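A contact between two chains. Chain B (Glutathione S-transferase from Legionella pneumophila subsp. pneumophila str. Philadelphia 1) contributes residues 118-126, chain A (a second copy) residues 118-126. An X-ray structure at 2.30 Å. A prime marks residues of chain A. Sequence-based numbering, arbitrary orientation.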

# COMPACT_ATOMS: atom_id res chain seq x y z
N ARG B 118 15.18 9.54 9.99
CA ARG B 118 16.16 9.47 8.92
C ARG B 118 16.54 10.86 8.40
O ARG B 118 17.70 11.10 8.10
CB ARG B 118 15.61 8.62 7.77
CG ARG B 118 16.59 8.37 6.65
CD ARG B 118 17.72 7.48 7.10
NE ARG B 118 18.71 7.31 6.04
CZ ARG B 118 19.80 6.56 6.13
NH1 ARG B 118 20.05 5.88 7.24
NH2 ARG B 118 20.64 6.47 5.10
N LEU B 119 15.55 11.75 8.28
CA LEU B 119 15.79 13.12 7.83
C LEU B 119 16.69 13.86 8.80
O LEU B 119 17.59 14.61 8.39
CB LEU B 119 14.48 13.89 7.69
CG LEU B 119 13.53 13.42 6.59
CD1 LEU B 119 12.21 14.21 6.61
CD2 LEU B 119 14.22 13.50 5.24
N LYS B 120 16.47 13.66 10.09
CA LYS B 120 17.30 14.31 11.09
C LYS B 120 18.68 13.65 11.18
O LYS B 120 19.67 14.30 11.48
CB LYS B 120 16.61 14.28 12.45
CG LYS B 120 15.22 14.89 12.43
CD LYS B 120 14.24 14.19 13.36
CE LYS B 120 14.63 14.33 14.83
NZ LYS B 120 13.48 14.09 15.75
N GLU B 121 18.74 12.35 10.93
CA GLU B 121 20.02 11.65 10.95
C GLU B 121 20.85 12.01 9.72
O GLU B 121 21.99 12.46 9.83
CB GLU B 121 19.81 10.13 11.03
CG GLU B 121 21.08 9.37 11.43
CD GLU B 121 21.38 8.19 10.50
OE1 GLU B 121 20.70 7.15 10.64
OE2 GLU B 121 22.29 8.30 9.63
N GLN B 122 20.28 11.83 8.53
CA GLN B 122 21.02 12.05 7.31
C GLN B 122 21.18 13.51 6.94
O GLN B 122 22.20 13.90 6.36
CB GLN B 122 20.37 11.32 6.14
CG GLN B 122 21.10 10.09 5.70
CD GLN B 122 20.63 9.62 4.35
OE1 GLN B 122 19.67 8.85 4.25
NE2 GLN B 122 21.29 10.08 3.30
N PHE B 123 20.17 14.32 7.24
CA PHE B 123 20.18 15.69 6.77
C PHE B 123 20.17 16.66 7.94
O PHE B 123 20.01 17.88 7.77
CB PHE B 123 19.00 15.93 5.84
CG PHE B 123 19.02 15.04 4.64
CD1 PHE B 123 19.89 15.30 3.59
CD2 PHE B 123 18.18 13.95 4.56
CE1 PHE B 123 19.92 14.47 2.48
CE2 PHE B 123 18.19 13.13 3.45
CZ PHE B 123 19.06 13.38 2.41
N ASN B 124 20.35 16.11 9.13
CA ASN B 124 20.24 16.90 10.34
C ASN B 124 19.14 17.94 10.18
O ASN B 124 19.36 19.13 10.40
CB ASN B 124 21.56 17.58 10.65
CG ASN B 124 21.65 18.04 12.09
OD1 ASN B 124 21.40 17.26 13.01
ND2 ASN B 124 21.99 19.31 12.29
N ALA B 125 17.96 17.49 9.76
CA ALA B 125 16.83 18.40 9.54
C ALA B 125 16.39 18.97 10.87
O ALA B 125 16.57 18.34 11.91
CB ALA B 125 15.68 17.67 8.86
N ASN B 126 15.81 20.16 10.85
CA ASN B 126 15.29 20.77 12.07
C ASN B 126 13.77 20.66 12.15
O ASN B 126 13.12 20.23 11.19
CB ASN B 126 15.72 22.23 12.19
CG ASN B 126 15.38 23.04 10.97
OD1 ASN B 126 14.24 23.02 10.49
ND2 ASN B 126 16.36 23.76 10.43
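Chain A, residues 118-126: RLKEQFNAN

Chain A meets chain B through the same stretch, so the contact pairs recur with the chains exchanged. The two helix ends run obliquely to one another, not antiparallel, and come closest at Phe123 and Phe123′, whose CA atoms stand 6.8 Å apart. In both chains a helix entering from earlier in the sequence ends near this phenylalanine; Asn124 and Asn124′ then take positive phi, and Ala125 and Ala125′ follow in extended conformation. The turn is held from within: Leu119 O accepts from Phe123 N at 2.8 Å and from Ala125 N at 3.2 Å, and Leu119′ O does the same for Phe123′ N and Ala125′ N. Folded back this way, Leu119, Phe123 and Ala125 form one apolar patch.

Its shape is a projecting ring beside a shallow hollow walled by the leucine and alanine methyls. Each phenylalanine, chi1 m, points its CA-to-CB bond toward the partner and enters the hollow between the opposing leucine and alanine. Phe123 CE2 lies 3.8 Å from Leu119′ CD2, while Phe123 CE1 lies 3.8 Å from Ala125′ CB. The reciprocal fit has Phe123′ CE2 4.0 Å from Leu119 CD2 and Phe123′ CE1 3.6 Å from Ala125 CB. The alanine methyls meet the rings obliquely.

Between them the two rings form an offset stack, centroids 5.0 Å apart and planes inclined by 23°; Phe123 CD1 approaches Phe123′ CB to 3.7 Å. Leu119 and Leu119′ start sideways but bring their ends inward, and their CD2 methyls meet at 4.0 Å.

No hydrogen bond crosses between the stretches, and the 280 Å² buried rests on apolar fit. Arg118′ NE bonds Gln122′ OE1 at 2.6 Å within its own stretch. The rule is economical: one large ring, one branched neighbour and one small residue, used twice.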

# COMPACT_ATOMS: atom_id res chain seq x y z
N ARG A 118 12.36 15.79 -3.57
CA ARG A 118 12.13 16.56 -2.36
C ARG A 118 13.41 16.62 -1.53
O ARG A 118 13.69 17.63 -0.88
CB ARG A 118 11.00 15.95 -1.53
CG ARG A 118 10.64 16.78 -0.32
CD ARG A 118 9.66 17.90 -0.67
NE ARG A 118 9.40 18.75 0.49
CZ ARG A 118 8.72 19.88 0.46
NH1 ARG A 118 8.20 20.33 -0.67
NH2 ARG A 118 8.55 20.57 1.58
N LEU A 119 14.18 15.54 -1.53
CA LEU A 119 15.44 15.53 -0.79
C LEU A 119 16.39 16.54 -1.40
O LEU A 119 17.11 17.23 -0.70
CB LEU A 119 16.07 14.15 -0.82
CG LEU A 119 15.24 13.11 -0.08
CD1 LEU A 119 15.94 11.77 -0.15
CD2 LEU A 119 15.03 13.55 1.37
N LYS A 120 16.37 16.61 -2.73
CA LYS A 120 17.21 17.55 -3.45
C LYS A 120 16.74 18.99 -3.27
O LYS A 120 17.55 19.88 -3.04
CB LYS A 120 17.29 17.15 -4.93
CG LYS A 120 18.35 16.10 -5.17
CD LYS A 120 17.93 15.04 -6.17
CE LYS A 120 18.15 15.48 -7.60
NZ LYS A 120 18.04 14.30 -8.50
N GLU A 121 15.44 19.23 -3.36
CA GLU A 121 14.92 20.56 -3.14
C GLU A 121 15.20 21.00 -1.69
O GLU A 121 16.00 21.89 -1.44
CB GLU A 121 13.42 20.61 -3.42
CG GLU A 121 12.75 21.93 -3.02
CD GLU A 121 11.37 21.72 -2.39
OE1 GLU A 121 10.61 20.88 -2.92
OE2 GLU A 121 11.06 22.40 -1.38
N GLN A 122 14.53 20.35 -0.74
CA GLN A 122 14.62 20.74 0.66
C GLN A 122 16.02 20.69 1.21
O GLN A 122 16.39 21.51 2.05
CB GLN A 122 13.75 19.82 1.52
CG GLN A 122 12.34 20.31 1.71
CD GLN A 122 11.68 19.65 2.91
OE1 GLN A 122 10.71 18.91 2.77
NE2 GLN A 122 12.20 19.93 4.11
N PHE A 123 16.79 19.70 0.80
CA PHE A 123 18.03 19.42 1.49
C PHE A 123 19.24 19.45 0.56
O PHE A 123 20.36 19.19 0.98
CB PHE A 123 17.94 18.08 2.23
CG PHE A 123 16.82 18.00 3.21
CD1 PHE A 123 16.91 18.61 4.45
CD2 PHE A 123 15.65 17.31 2.89
CE1 PHE A 123 15.87 18.54 5.36
CE2 PHE A 123 14.60 17.23 3.81
CZ PHE A 123 14.71 17.85 5.04
N ASN A 124 18.99 19.79 -0.70
CA ASN A 124 20.05 19.80 -1.69
C ASN A 124 20.89 18.55 -1.56
O ASN A 124 22.12 18.62 -1.55
CB ASN A 124 20.95 21.03 -1.53
CG ASN A 124 20.18 22.34 -1.65
OD1 ASN A 124 19.52 22.62 -2.66
ND2 ASN A 124 20.26 23.16 -0.60
N ALA A 125 20.23 17.41 -1.43
CA ALA A 125 20.93 16.13 -1.37
C ALA A 125 21.85 15.91 -2.58
O ALA A 125 21.41 15.98 -3.73
CB ALA A 125 19.92 14.98 -1.25
N ASN A 126 23.13 15.65 -2.31
CA ASN A 126 24.07 15.32 -3.36
C ASN A 126 23.83 13.88 -3.77
O ASN A 126 22.99 13.20 -3.17
CB ASN A 126 25.50 15.50 -2.87
CG ASN A 126 25.88 14.50 -1.79
OD1 ASN A 126 25.60 13.30 -1.91
ND2 ASN A 126 26.51 14.98 -0.73